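Long-range contacts in protein CPn_0803/CP_1068/CPj0803/CpB0832 (Chlamydophila pneumoniae, PDB 3Q9D), which is of unknown function but has been associated with the type III secretion system, where it may act as a needle-tip component: residues 49-54 and 89-94; 57-62 and 117-122; 128-133 and 158-163. All blocks are in the same frame, centred on the assembly; numbering follows the deposited sequence.

Interaction 1: residues 49-54 and 89-94; sequences NVFLLL and ANFFFE
Leu54 N donates to Val50 O (2.9 Å) in an ordinary helical turn of helix 48-61, and the Leu54 side chain meets Phe92, the phenylalanine by which helix 86-98 reaches across in an all-helical bundle. The two short axes stay 13.4 Å apart and cross at -56°, a wide separation filled by large side chains, Phe92 above all. With chi1 at -178° Leu54 extends toward helix 86-98 and lays CD2 on the ring face, 3.5 Å from the centroid of the Phe92 ring in a CH-pi contact. The opposite face is covered by CD2 of the neighbouring Phe91. Phe92 in turn presents its edge to the face of Phe51 in a T-shaped pair, with centroids 5.6 Å apart and planes at 73°. Phe51 leans beyond this ring as well, placing CZ at the edge of Phe91, 4.2 Å from its CE2. The core widens beyond the two helices, for Leu54 also touches Val77 and Cys81 of helix 70-82 and Phe51 rests on Leu116 of helix 107-133. Val50, in one of its two modelled positions, adds CG1 beside Phe92 CE2. The closest approach is Leu54 CD2 to Phe92 CD1, 3.3 Å.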
ATOM      1  N   ASN A  49      35.544 -18.794   8.093  1.00 49.61           N
ATOM      2  CA  ASN A  49      34.749 -18.518   6.922  1.00 50.77           C
ATOM      3  C   ASN A  49      33.250 -18.536   7.236  1.00 38.69           C
ATOM      4  O   ASN A  49      32.481 -17.821   6.590  1.00 38.31           O
ATOM      5  CB  ASN A  49      35.086 -19.497   5.802  1.00 60.63           C
ATOM      6  CG  ASN A  49      34.950 -18.871   4.432  1.00 70.65           C
ATOM      7  OD1 ASN A  49      35.171 -17.667   4.261  1.00 71.87           O
ATOM      8  ND2 ASN A  49      34.573 -19.678   3.445  1.00 74.65           N
ATOM      9  N   VAL A  50      32.843 -19.328   8.233  1.00 30.86           N
ATOM     10  CA  VAL A  50      31.429 -19.475   8.575  0.70 32.84           C
ATOM     11  C   VAL A  50      30.852 -18.177   9.142  1.00 29.01           C
ATOM     12  O   VAL A  50      29.740 -17.790   8.816  1.00 30.06           O
ATOM     13  CB  VAL A  50      31.192 -20.631   9.583  0.70 37.92           C
ATOM     14  CG1 VAL A  50      29.715 -20.750   9.933  0.70 29.84           C
ATOM     15  CG2 VAL A  50      31.710 -21.945   9.014  0.70 40.84           C
ATOM     16  N   PHE A  51      31.616 -17.520  10.010  1.00 25.00           N
ATOM     17  CA  PHE A  51      31.173 -16.263  10.574  1.00 28.04           C
ATOM     18  C   PHE A  51      31.044 -15.231   9.475  1.00 28.81           C
ATOM     19  O   PHE A  51      30.147 -14.397   9.512  1.00 25.23           O
ATOM     20  CB  PHE A  51      32.139 -15.759  11.642  1.00 30.51           C
ATOM     21  CG  PHE A  51      32.065 -16.539  12.935  1.00 35.91           C
ATOM     22  CD1 PHE A  51      31.252 -16.108  13.973  1.00 35.03           C
ATOM     23  CD2 PHE A  51      32.794 -17.711  13.100  1.00 41.17           C
ATOM     24  CE1 PHE A  51      31.174 -16.824  15.155  1.00 35.16           C
ATOM     25  CE2 PHE A  51      32.719 -18.432  14.282  1.00 36.68           C
ATOM     26  CZ  PHE A  51      31.906 -17.983  15.308  1.00 31.76           C
ATOM     27  N   LEU A  52      31.997 -15.225   8.548  1.00 33.06           N
ATOM     28  CA  LEU A  52      31.969 -14.268   7.445  1.00 33.89           C
ATOM     29  C   LEU A  52      30.785 -14.480   6.506  1.00 25.56           C
ATOM     30  O   LEU A  52      30.113 -13.529   6.116  1.00 23.91           O
ATOM     31  CB  LEU A  52      33.277 -14.329   6.655  1.00 36.71           C
ATOM     32  CG  LEU A  52      33.510 -13.197   5.651  1.00 51.17           C
ATOM     33  CD1 LEU A  52      33.418 -11.843   6.335  1.00 52.15           C
ATOM     34  CD2 LEU A  52      34.851 -13.361   4.956  1.00 51.71           C
ATOM     35  N   LEU A  53      30.549 -15.731   6.131  1.00 23.55           N
ATOM     36  CA  LEU A  53      29.425 -16.073   5.270  1.00 29.97           C
ATOM     37  C   LEU A  53      28.095 -15.767   5.953  1.00 27.43           C
ATOM     38  O   LEU A  53      27.168 -15.258   5.328  1.00 24.82           O
ATOM     39  CB  LEU A  53      29.482 -17.549   4.876  1.00 38.75           C
ATOM     40  CG  LEU A  53      30.056 -17.872   3.496  1.00 56.12           C
ATOM     41  CD1 LEU A  53      31.362 -18.636   3.629  1.00 57.26           C
ATOM     42  CD2 LEU A  53      29.050 -18.665   2.677  1.00 60.90           C
ATOM     43  N   LEU A  54      28.013 -16.079   7.242  1.00 29.41           N
ATOM     44  CA  LEU A  54      26.805 -15.839   8.014  1.00 25.81           C
ATOM     45  C   LEU A  54      26.505 -14.351   8.090  1.00 23.42           C
ATOM     46  O   LEU A  54      25.358 -13.934   7.953  1.00 23.17           O
ATOM     47  CB  LEU A  54      26.950 -16.418   9.420  1.00 24.66           C
ATOM     48  CG  LEU A  54      25.739 -16.291  10.343  1.00 28.61           C
ATOM     49  CD1 LEU A  54      24.517 -16.933   9.713  1.00 28.31           C
ATOM     50  CD2 LEU A  54      26.040 -16.911  11.695  1.00 28.10           C
ATOM     51  N   ALA A  89      23.662 -25.083  14.362  1.00 22.87           N
ATOM     52  CA  ALA A  89      22.449 -24.275  14.325  1.00 25.32           C
ATOM     53  C   ALA A  89      22.125 -23.712  15.711  1.00 22.93           C
ATOM     54  O   ALA A  89      21.857 -22.512  15.860  1.00 24.08           O
ATOM     55  CB  ALA A  89      21.272 -25.095  13.792  1.00 25.55           C
ATOM     56  N   ASN A  90      22.122 -24.577  16.726  1.00 18.78           N
ATOM     57  CA  ASN A  90      21.786 -24.126  18.074  1.00 20.05           C
ATOM     58  C   ASN A  90      22.797 -23.125  18.622  1.00 21.75           C
ATOM     59  O   ASN A  90      22.434 -22.212  19.357  1.00 23.65           O
ATOM     60  CB  ASN A  90      21.639 -25.306  19.034  1.00 23.46           C
ATOM     61  CG  ASN A  90      20.388 -26.111  18.761  1.00 24.98           C
ATOM     62  OD1 ASN A  90      19.465 -25.638  18.086  1.00 25.80           O
ATOM     63  ND2 ASN A  90      20.341 -27.323  19.291  1.00 28.31           N
ATOM     64  N   PHE A  91      24.060 -23.305  18.265  1.00 21.62           N
ATOM     65  CA  PHE A  91      25.082 -22.361  18.694  1.00 29.17           C
ATOM     66  C   PHE A  91      24.720 -20.967  18.185  1.00 25.79           C
ATOM     67  O   PHE A  91      24.719 -20.001  18.946  1.00 18.50           O
ATOM     68  CB  PHE A  91      26.455 -22.774  18.171  1.00 26.36           C
ATOM     69  CG  PHE A  91      27.530 -21.762  18.441  1.00 30.91           C
ATOM     70  CD1 PHE A  91      27.954 -21.518  19.736  1.00 36.12           C
ATOM     71  CD2 PHE A  91      28.113 -21.055  17.405  1.00 35.57           C
ATOM     72  CE1 PHE A  91      28.942 -20.584  20.000  1.00 35.29           C
ATOM     73  CE2 PHE A  91      29.108 -20.123  17.659  1.00 40.75           C
ATOM     74  CZ  PHE A  91      29.518 -19.888  18.965  1.00 36.32           C
ATOM     75  N   PHE A  92      24.403 -20.865  16.898  1.00 20.42           N
ATOM     76  CA  PHE A  92      24.072 -19.557  16.325  1.00 22.54           C
ATOM     77  C   PHE A  92      22.734 -18.990  16.786  1.00 20.02           C
ATOM     78  O   PHE A  92      22.598 -17.775  16.952  1.00 18.77           O
ATOM     79  CB  PHE A  92      24.177 -19.583  14.796  1.00 24.33           C
ATOM     80  CG  PHE A  92      25.601 -19.571  14.295  1.00 24.83           C
ATOM     81  CD1 PHE A  92      26.436 -18.496  14.584  1.00 32.21           C
ATOM     82  CD2 PHE A  92      26.099 -20.620  13.538  1.00 29.81           C
ATOM     83  CE1 PHE A  92      27.753 -18.473  14.134  1.00 31.77           C
ATOM     84  CE2 PHE A  92      27.404 -20.612  13.083  1.00 33.56           C
ATOM     85  CZ  PHE A  92      28.235 -19.539  13.379  1.00 36.19           C
ATOM     86  N   PHE A  93      21.744 -19.858  17.009  1.00 17.80           N
ATOM     87  CA  PHE A  93      20.465 -19.405  17.571  1.00 19.10           C
ATOM     88  C   PHE A  93      20.634 -18.840  18.995  1.00 21.53           C
ATOM     89  O   PHE A  93      20.105 -17.784  19.304  1.00 21.17           O
ATOM     90  CB  PHE A  93      19.431 -20.539  17.583  1.00 16.19           C
ATOM     91  CG  PHE A  93      18.889 -20.890  16.205  1.00 25.14           C
ATOM     92  CD1 PHE A  93      18.537 -19.888  15.300  1.00 19.46           C
ATOM     93  CD2 PHE A  93      18.738 -22.215  15.821  1.00 20.13           C
ATOM     94  CE1 PHE A  93      18.019 -20.216  14.012  1.00 16.60           C
ATOM     95  CE2 PHE A  93      18.231 -22.552  14.548  1.00 20.53           C
ATOM     96  CZ  PHE A  93      17.883 -21.542  13.647  1.00 22.80           C
ATOM     97  N   GLU A  94      21.343 -19.553  19.862  1.00 21.36           N
ATOM     98  CA  GLU A  94      21.622 -19.022  21.211  1.00 23.90           C
ATOM     99  C   GLU A  94      22.350 -17.682  21.115  1.00 22.75           C
ATOM    100  O   GLU A  94      21.996 -16.705  21.784  1.00 27.27           O
ATOM    101  CB  GLU A  94      22.499 -19.996  21.994  1.00 34.53           C
ATOM    102  CG  GLU A  94      21.834 -21.298  22.352  1.00 48.10           C
ATOM    103  CD  GLU A  94      20.759 -21.128  23.409  1.00 60.71           C
ATOM    104  OE1 GLU A  94      20.548 -19.984  23.874  1.00 56.74           O
ATOM    105  OE2 GLU A  94      20.134 -22.147  23.778  1.00 67.72           O
TER

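Interaction 2: residues 57-62 and 117-122; sequences NLKRIF and IAEFMM
The Phe120 ring is sandwiched between Leu58 CB, centred over one face, and CG of its chain neighbour Glu119, centred over the other, while Lys59 CG lies at its edge, in plane. This is helix-to-helix packing in the bundle: helix 48-61 and helix 107-133 run in broadly the same direction, their short axes 11.0 Å apart and crossing at 43°. Leu58 CB stands 3.7 Å from the centroid of the Phe120 ring, a CH-pi contact close to the ring normal. The ring probes far enough for CZ to come within 3.5 Å of Lys59 N, so its tip lies against the helix backbone as well as the side chains. Phe62 adds a second ring, turned obliquely at 35° to Phe120, with its CD2 3.7 Å from Phe120 CD1. Phe62 also touches Pro123 and Ile124, further along the same long helix as Phe120, while Leu58 continues into the core against Phe74 and Leu96.

Beside the apolar part lies a charged pair. A chi1 of -172° and an extended chain carry the Glu119 carboxylate past the ring to Lys59, whose chain bends only at its last torsion. Lys59 NZ and Glu119 OE2 form a 2.7 Å salt bridge on the syn lone pair of that oxygen. Ala118 O of a neighbouring subunit accepts a second bond from NZ, so the pair sits at a subunit interface. A water molecule closes the bridge, accepting from Lys59 NZ at 3.1 Å and donating to Glu119 OE1 at 2.7 Å.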
ATOM      1  N   ASN A  57      25.110 -13.075   4.715  1.00 20.19           N
ATOM      2  CA  ASN A  57      23.727 -13.520   4.565  1.00 22.24           C
ATOM      3  C   ASN A  57      22.727 -12.765   5.466  1.00 19.91           C
ATOM      4  O   ASN A  57      21.621 -12.418   5.046  1.00 19.55           O
ATOM      5  CB  ASN A  57      23.662 -15.042   4.780  1.00 24.30           C
ATOM      6  CG  ASN A  57      24.211 -15.803   3.585  1.00 34.57           C
ATOM      7  OD1 ASN A  57      23.897 -15.458   2.449  1.00 34.16           O
ATOM      8  ND2 ASN A  57      25.037 -16.820   3.825  1.00 32.20           N
ATOM      9  N   LEU A  58      23.134 -12.479   6.694  1.00 19.89           N
ATOM     10  CA  LEU A  58      22.295 -11.710   7.595  1.00 21.05           C
ATOM     11  C   LEU A  58      22.213 -10.256   7.126  1.00 15.42           C
ATOM     12  O   LEU A  58      21.135  -9.662   7.137  1.00 19.99           O
ATOM     13  CB  LEU A  58      22.806 -11.793   9.028  1.00 14.60           C
ATOM     14  CG  LEU A  58      22.726 -13.176   9.683  1.00 18.56           C
ATOM     15  CD1 LEU A  58      23.492 -13.198  10.999  1.00 31.14           C
ATOM     16  CD2 LEU A  58      21.293 -13.637   9.896  1.00 17.51           C
ATOM     17  N   LYS A  59      23.345  -9.671   6.744  1.00 18.87           N
ATOM     18  CA  LYS A  59      23.290  -8.323   6.188  1.00 23.15           C
ATOM     19  C   LYS A  59      22.298  -8.260   5.034  1.00 21.86           C
ATOM     20  O   LYS A  59      21.564  -7.294   4.900  1.00 18.77           O
ATOM     21  CB  LYS A  59      24.663  -7.860   5.697  1.00 17.83           C
ATOM     22  CG  LYS A  59      25.600  -7.417   6.851  1.00 15.97           C
ATOM     23  CD  LYS A  59      26.970  -7.007   6.289  1.00 26.42           C
ATOM     24  CE  LYS A  59      27.865  -6.427   7.408  1.00 36.41           C
ATOM     25  NZ  LYS A  59      27.272  -5.150   7.973  1.00 33.75           N
ATOM     26  N   ARG A  60      22.296  -9.279   4.181  1.00 17.24           N
ATOM     27  CA  ARG A  60      21.382  -9.314   3.039  0.53 16.83           C
ATOM     28  C   ARG A  60      19.922  -9.326   3.477  1.00 21.44           C
ATOM     29  O   ARG A  60      19.103  -8.528   3.010  1.00 16.12           O
ATOM     30  CB  ARG A  60      21.669 -10.545   2.167  0.53 16.92           C
ATOM     31  CG  ARG A  60      20.841 -10.607   0.882  0.53 26.16           C
ATOM     32  CD  ARG A  60      21.406 -11.641  -0.111  0.53 31.62           C
ATOM     33  NE  ARG A  60      22.869 -11.637  -0.144  0.53 37.27           N
ATOM     34  CZ  ARG A  60      23.621 -12.595   0.386  0.53 36.49           C
ATOM     35  NH1 ARG A  60      24.939 -12.523   0.329  0.53 31.19           N
ATOM     36  NH2 ARG A  60      23.045 -13.629   0.971  0.53 42.77           N
ATOM     37  N   ILE A  61      19.572 -10.240   4.377  1.00 18.66           N
ATOM     38  CA  ILE A  61      18.159 -10.341   4.715  0.59 19.90           C
ATOM     39  C   ILE A  61      17.673  -9.110   5.468  1.00 22.41           C
ATOM     40  O   ILE A  61      16.517  -8.737   5.323  1.00 20.09           O
ATOM     41  CB  ILE A  61      17.791 -11.631   5.483  0.59 21.77           C
ATOM     42  CG1 ILE A  61      18.368 -11.611   6.898  0.59 21.42           C
ATOM     43  CG2 ILE A  61      18.255 -12.878   4.730  0.59 21.23           C
ATOM     44  CD1 ILE A  61      18.048 -12.879   7.677  0.59 23.58           C
ATOM     45  N   PHE A  62      18.544  -8.470   6.247  1.00 14.81           N
ATOM     46  CA  PHE A  62      18.127  -7.270   6.977  1.00 16.59           C
ATOM     47  C   PHE A  62      18.276  -5.962   6.196  1.00 17.60           C
ATOM     48  O   PHE A  62      17.976  -4.892   6.718  1.00 21.15           O
ATOM     49  CB  PHE A  62      18.785  -7.215   8.368  1.00 16.12           C
ATOM     50  CG  PHE A  62      18.184  -8.236   9.322  1.00 19.25           C
ATOM     51  CD1 PHE A  62      16.908  -8.037   9.834  1.00 18.23           C
ATOM     52  CD2 PHE A  62      18.854  -9.419   9.629  1.00 13.61           C
ATOM     53  CE1 PHE A  62      16.303  -8.973  10.674  1.00 18.64           C
ATOM     54  CE2 PHE A  62      18.266 -10.371  10.478  1.00 20.52           C
ATOM     55  CZ  PHE A  62      16.980 -10.144  11.001  1.00 19.74           C
ATOM     56  N   ILE A 117      26.201 -10.191  17.263  1.00 17.18           N
ATOM     57  CA  ILE A 117      25.198  -9.978  18.299  1.00 19.22           C
ATOM     58  C   ILE A 117      24.760  -8.514  18.290  1.00 25.13           C
ATOM     59  O   ILE A 117      23.561  -8.209  18.277  1.00 23.24           O
ATOM     60  CB  ILE A 117      25.734 -10.372  19.697  1.00 18.22           C
ATOM     61  CG1 ILE A 117      25.860 -11.899  19.788  1.00 16.63           C
ATOM     62  CG2 ILE A 117      24.800  -9.865  20.783  1.00 24.63           C
ATOM     63  CD1 ILE A 117      26.558 -12.391  21.095  1.00 19.56           C
ATOM     64  N   ALA A 118      25.739  -7.609  18.271  1.00 23.24           N
ATOM     65  CA  ALA A 118      25.455  -6.183  18.291  1.00 26.56           C
ATOM     66  C   ALA A 118      24.655  -5.782  17.058  1.00 24.85           C
ATOM     67  O   ALA A 118      23.694  -5.026  17.154  1.00 24.24           O
ATOM     68  CB  ALA A 118      26.758  -5.367  18.381  1.00 25.13           C
ATOM     69  N   GLU A 119      25.045  -6.288  15.893  1.00 19.05           N
ATOM     70  CA  GLU A 119      24.357  -5.901  14.667  1.00 22.43           C
ATOM     71  C   GLU A 119      22.955  -6.529  14.507  1.00 22.99           C
ATOM     72  O   GLU A 119      22.022  -5.900  13.997  1.00 23.94           O
ATOM     73  CB  GLU A 119      25.235  -6.208  13.449  1.00 19.72           C
ATOM     74  CG  GLU A 119      24.675  -5.650  12.127  1.00 22.68           C
ATOM     75  CD  GLU A 119      25.714  -5.672  11.005  1.00 32.66           C
ATOM     76  OE1 GLU A 119      26.881  -6.033  11.282  1.00 32.84           O
ATOM     77  OE2 GLU A 119      25.374  -5.317   9.852  1.00 31.92           O
ATOM     78  N   PHE A 120      22.780  -7.760  14.961  1.00 20.80           N
ATOM     79  CA  PHE A 120      21.601  -8.520  14.522  1.00 20.29           C
ATOM     80  C   PHE A 120      20.645  -8.981  15.585  1.00 20.70           C
ATOM     81  O   PHE A 120      19.526  -9.370  15.260  1.00 21.11           O
ATOM     82  CB  PHE A 120      22.031  -9.721  13.663  1.00 19.29           C
ATOM     83  CG  PHE A 120      22.697  -9.315  12.397  1.00 20.00           C
ATOM     84  CD1 PHE A 120      21.967  -8.664  11.409  1.00 21.63           C
ATOM     85  CD2 PHE A 120      24.040  -9.539  12.203  1.00 18.87           C
ATOM     86  CE1 PHE A 120      22.560  -8.265  10.246  1.00 21.56           C
ATOM     87  CE2 PHE A 120      24.664  -9.128  11.030  1.00 19.45           C
ATOM     88  CZ  PHE A 120      23.914  -8.500  10.037  1.00 17.90           C
ATOM     89  N   MET A 121      21.055  -8.954  16.848  1.00 19.14           N
ATOM     90  CA  MET A 121      20.185  -9.505  17.881  1.00 14.69           C
ATOM     91  C   MET A 121      18.840  -8.778  17.975  1.00 21.33           C
ATOM     92  O   MET A 121      17.788  -9.411  18.018  1.00 16.60           O
ATOM     93  CB  MET A 121      20.855  -9.533  19.258  1.00 17.64           C
ATOM     94  CG  MET A 121      19.930 -10.158  20.328  1.00 24.08           C
ATOM     95  SD  MET A 121      20.779 -10.339  21.935  1.00 27.38           S
ATOM     96  CE  MET A 121      21.287  -8.652  22.297  1.00 52.29           C
ATOM     97  N   MET A 122      18.862  -7.455  18.033  1.00 19.50           N
ATOM     98  CA  MET A 122      17.619  -6.700  18.140  0.61 20.21           C
ATOM     99  C   MET A 122      16.722  -6.826  16.895  1.00 17.87           C
ATOM    100  O   MET A 122      15.513  -7.063  17.007  1.00 17.82           O
ATOM    101  CB  MET A 122      17.931  -5.241  18.491  0.61 20.02           C
ATOM    102  CG  MET A 122      18.466  -5.088  19.912  0.61 23.98           C
ATOM    103  SD  MET A 122      17.299  -5.793  21.095  0.61 38.31           S
ATOM    104  CE  MET A 122      15.701  -5.318  20.291  0.61 10.65           C
TER
HETATM  105  O   HOH W   1      29.073  -4.764  10.467  1.00 47.66           O

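Interaction 3: residues 128-133 and 158-163; sequences KDIHER and ARVDGQ
Val160 packs closely against Arg133 where the C-terminal part of helix 107-133 meets the hairpin turn between strands 150-159 and 164-170. That turn is of type I from Arg159 to Gly162 and has the G1-bulge form, with Gly162 at positive phi. The tightest point is Val160 CB, 3.4 Å from Arg133 O. Ile130 belongs to the same close, buried packing: its CD1 approaches Asp161 CA at 3.9 Å, and its CG1 lies 4.3 Å from Val160 CG1. The same isoleucine also packs on Ile66 and Tyr68, and on Thr64 of a neighbouring subunit.

The flank formed by Asp129 and Arg133 is, by contrast, charged and partly exposed. Arg133 folds back across the valine by a bend at chi3 (-65°), which lays one face of its guanidinium on Val160 CG2, 3.6 Å from NH1. In one of the two modelled conformers of Asp129, the carboxylate touches Val160 CG1 and forms a salt bridge with Arg133 NH1 whose hydrogen-bond geometry is weak.

The Asp161 carboxylate turns back into its own hairpin. OD1 accepts from Gln163 N at 2.9 Å, from above the carboxylate plane, making an Asx turn, and OD2 takes Arg159 NH2 at 2.6 Å on its syn lone pair and is also hydrogen-bonded to Tyr68 OH. Each segment thus pairs its own acid with its own arginine, so the two meet mainly through aliphatic groups, backbone carbonyls and one guanidinium face; the several polar partners around Asp161 would probably stabilise its negative charge.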
ATOM      1  N   LYS A 128      11.084 -11.622  15.136  1.00 19.72           N
ATOM      2  CA  LYS A 128      10.326 -12.628  15.881  1.00 22.15           C
ATOM      3  C   LYS A 128       9.051 -12.004  16.468  1.00 21.28           C
ATOM      4  O   LYS A 128       7.984 -12.600  16.406  1.00 27.07           O
ATOM      5  CB  LYS A 128      11.194 -13.226  16.994  1.00 27.09           C
ATOM      6  CG  LYS A 128      10.600 -14.479  17.650  1.00 31.20           C
ATOM      7  CD  LYS A 128      11.647 -15.118  18.578  1.00 41.37           C
ATOM      8  CE  LYS A 128      11.162 -16.437  19.153  1.00 49.39           C
ATOM      9  NZ  LYS A 128      12.273 -17.420  19.340  1.00 56.44           N
ATOM     10  N   ASP A 129       9.170 -10.776  16.978  1.00 21.12           N
ATOM     11  CA  ASP A 129       8.017 -10.054  17.515  0.56 20.13           C
ATOM     12  C   ASP A 129       6.955  -9.813  16.444  1.00 23.42           C
ATOM     13  O   ASP A 129       5.760  -9.981  16.706  1.00 24.53           O
ATOM     14  CB  ASP A 129       8.441  -8.715  18.137  0.56 25.47           C
ATOM     15  CG  ASP A 129       7.514  -8.265  19.265  0.56 28.73           C
ATOM     16  OD1 ASP A 129       6.903  -9.122  19.936  0.56 31.40           O
ATOM     17  OD2 ASP A 129       7.408  -7.049  19.491  0.56 34.11           O
ATOM     18  N   ILE A 130       7.386  -9.430  15.241  1.00 20.91           N
ATOM     19  CA  ILE A 130       6.463  -9.136  14.141  1.00 16.54           C
ATOM     20  C   ILE A 130       5.709 -10.419  13.726  1.00 23.57           C
ATOM     21  O   ILE A 130       4.474 -10.445  13.569  1.00 18.42           O
ATOM     22  CB  ILE A 130       7.239  -8.495  12.953  1.00 18.67           C
ATOM     23  CG1 ILE A 130       7.687  -7.060  13.333  1.00 19.45           C
ATOM     24  CG2 ILE A 130       6.401  -8.522  11.684  1.00 20.38           C
ATOM     25  CD1 ILE A 130       8.559  -6.354  12.281  1.00 24.50           C
ATOM     26  N   HIS A 131       6.474 -11.488  13.581  1.00 28.85           N
ATOM     27  CA  HIS A 131       5.930 -12.822  13.354  1.00 27.39           C
ATOM     28  C   HIS A 131       4.803 -13.147  14.357  1.00 23.51           C
ATOM     29  O   HIS A 131       3.776 -13.733  14.001  1.00 24.10           O
ATOM     30  CB  HIS A 131       7.070 -13.840  13.467  1.00 33.80           C
ATOM     31  CG  HIS A 131       6.709 -15.221  13.031  1.00 42.90           C
ATOM     32  ND1 HIS A 131       5.437 -15.739  13.160  1.00 57.83           N
ATOM     33  CD2 HIS A 131       7.454 -16.201  12.468  1.00 47.65           C
ATOM     34  CE1 HIS A 131       5.417 -16.974  12.698  1.00 61.32           C
ATOM     35  NE2 HIS A 131       6.632 -17.281  12.275  1.00 59.80           N
ATOM     36  N   GLU A 132       4.991 -12.746  15.603  1.00 22.98           N
ATOM     37  CA  GLU A 132       4.056 -13.101  16.667  1.00 27.24           C
ATOM     38  C   GLU A 132       2.916 -12.108  16.823  1.00 27.26           C
ATOM     39  O   GLU A 132       1.779 -12.518  17.025  1.00 26.13           O
ATOM     40  CB  GLU A 132       4.818 -13.258  17.990  1.00 28.93           C
ATOM     41  CG  GLU A 132       5.809 -14.398  17.913  1.00 35.37           C
ATOM     42  CD  GLU A 132       6.732 -14.491  19.116  1.00 58.10           C
ATOM     43  OE1 GLU A 132       6.889 -13.477  19.839  1.00 56.65           O
ATOM     44  OE2 GLU A 132       7.301 -15.589  19.329  1.00 69.92           O
ATOM     45  N   ARG A 133       3.218 -10.810  16.713  1.00 22.71           N
ATOM     46  CA  ARG A 133       2.259  -9.750  17.036  1.00 22.10           C
ATOM     47  C   ARG A 133       2.476  -8.454  16.230  1.00 17.86           C
ATOM     48  O   ARG A 133       2.237  -7.353  16.728  1.00 21.33           O
ATOM     49  CB  ARG A 133       2.319  -9.441  18.533  1.00 23.64           C
ATOM     50  CG  ARG A 133       3.723  -9.243  19.053  1.00 29.30           C
ATOM     51  CD  ARG A 133       3.733  -9.204  20.584  1.00 39.18           C
ATOM     52  NE  ARG A 133       3.005  -8.022  21.024  1.00 42.40           N
ATOM     53  CZ  ARG A 133       3.537  -6.802  21.076  1.00 41.45           C
ATOM     54  NH1 ARG A 133       4.819  -6.607  20.756  1.00 35.21           N
ATOM     55  NH2 ARG A 133       2.785  -5.781  21.464  1.00 35.47           N
ATOM     56  N   ALA A 158       0.617   3.555  14.703  1.00 16.17           N
ATOM     57  CA  ALA A 158       1.755   2.776  14.215  1.00 14.61           C
ATOM     58  C   ALA A 158       1.647   1.416  14.846  1.00 15.15           C
ATOM     59  O   ALA A 158       1.381   1.310  16.050  1.00 19.10           O
ATOM     60  CB  ALA A 158       3.098   3.449  14.616  1.00 14.83           C
ATOM     61  N   ARG A 159       1.847   0.376  14.047  1.00 12.72           N
ATOM     62  CA  ARG A 159       1.829  -0.985  14.567  1.00 11.72           C
ATOM     63  C   ARG A 159       3.229  -1.503  14.883  1.00 16.73           C
ATOM     64  O   ARG A 159       4.229  -0.911  14.473  1.00 13.58           O
ATOM     65  CB  ARG A 159       1.157  -1.904  13.566  1.00 15.84           C
ATOM     66  CG  ARG A 159      -0.241  -1.439  13.178  1.00 19.09           C
ATOM     67  CD  ARG A 159      -1.003  -2.481  12.388  1.00 15.34           C
ATOM     68  NE  ARG A 159      -0.201  -3.069  11.307  1.00 16.05           N
ATOM     69  CZ  ARG A 159      -0.724  -3.743  10.285  1.00 20.61           C
ATOM     70  NH1 ARG A 159      -2.040  -3.915  10.208  1.00 23.53           N
ATOM     71  NH2 ARG A 159       0.059  -4.265   9.347  1.00 20.27           N
ATOM     72  N   VAL A 160       3.292  -2.608  15.614  1.00 14.47           N
ATOM     73  CA  VAL A 160       4.560  -3.278  15.906  1.00 18.84           C
ATOM     74  C   VAL A 160       5.360  -3.551  14.615  1.00 22.71           C
ATOM     75  O   VAL A 160       6.585  -3.497  14.615  1.00 15.54           O
ATOM     76  CB  VAL A 160       4.325  -4.625  16.668  1.00 13.80           C
ATOM     77  CG1 VAL A 160       5.598  -5.475  16.690  1.00 17.88           C
ATOM     78  CG2 VAL A 160       3.823  -4.365  18.095  1.00 14.93           C
ATOM     79  N   ASP A 161       4.674  -3.854  13.517  1.00 17.94           N
ATOM     80  CA  ASP A 161       5.385  -4.108  12.257  1.00 18.97           C
ATOM     81  C   ASP A 161       5.844  -2.845  11.516  1.00 23.40           C
ATOM     82  O   ASP A 161       6.427  -2.938  10.441  1.00 18.30           O
ATOM     83  CB  ASP A 161       4.555  -4.990  11.316  1.00 18.95           C
ATOM     84  CG  ASP A 161       3.298  -4.281  10.801  1.00 21.01           C
ATOM     85  OD1 ASP A 161       3.117  -3.078  11.077  1.00 16.96           O
ATOM     86  OD2 ASP A 161       2.495  -4.930  10.118  1.00 25.93           O
ATOM     87  N   GLY A 162       5.620  -1.670  12.100  1.00 21.11           N
ATOM     88  CA  GLY A 162       6.088  -0.441  11.493  1.00 22.24           C
ATOM     89  C   GLY A 162       5.113   0.244  10.549  1.00 18.21           C
ATOM     90  O   GLY A 162       5.310   1.395  10.173  1.00 23.62           O
ATOM     91  N   GLN A 163       4.040  -0.431  10.176  1.00 16.11           N
ATOM     92  CA  GLN A 163       3.057   0.200   9.283  1.00 15.70           C
ATOM     93  C   GLN A 163       2.293   1.240  10.066  1.00 12.44           C
ATOM     94  O   GLN A 163       2.069   1.077  11.264  1.00 15.99           O
ATOM     95  CB  GLN A 163       2.086  -0.853   8.741  1.00 15.21           C
ATOM     96  CG  GLN A 163       2.817  -1.946   7.953  1.00 26.54           C
ATOM     97  CD  GLN A 163       1.904  -2.734   7.043  1.00 40.16           C
ATOM     98  OE1 GLN A 163       0.885  -2.219   6.568  1.00 34.63           O
ATOM     99  NE2 GLN A 163       2.260  -3.998   6.793  1.00 41.53           N
TER

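How the interactions relate
Interactions 1 and 2 lie about 11 Å apart, centre to centre, on successive parts of helix 48-61: the first joins it to helix 86-98, the second to helix 107-133, the next helix in the chain. Their segments alternate along the sequence, which ties the early helices into one bundle. Interaction 3 follows both in the chain, its centre about 17 Å from that of interaction 2 and 25 Å from that of interaction 1. It shares helix 107-133 with interaction 2 and sets the C-terminal part of that helix against the hairpin turn of the three-stranded antiparallel sheet. Interactions 2 and 3 both touch the third subunit, so this long helix links the internal packing to the six-chain assembly.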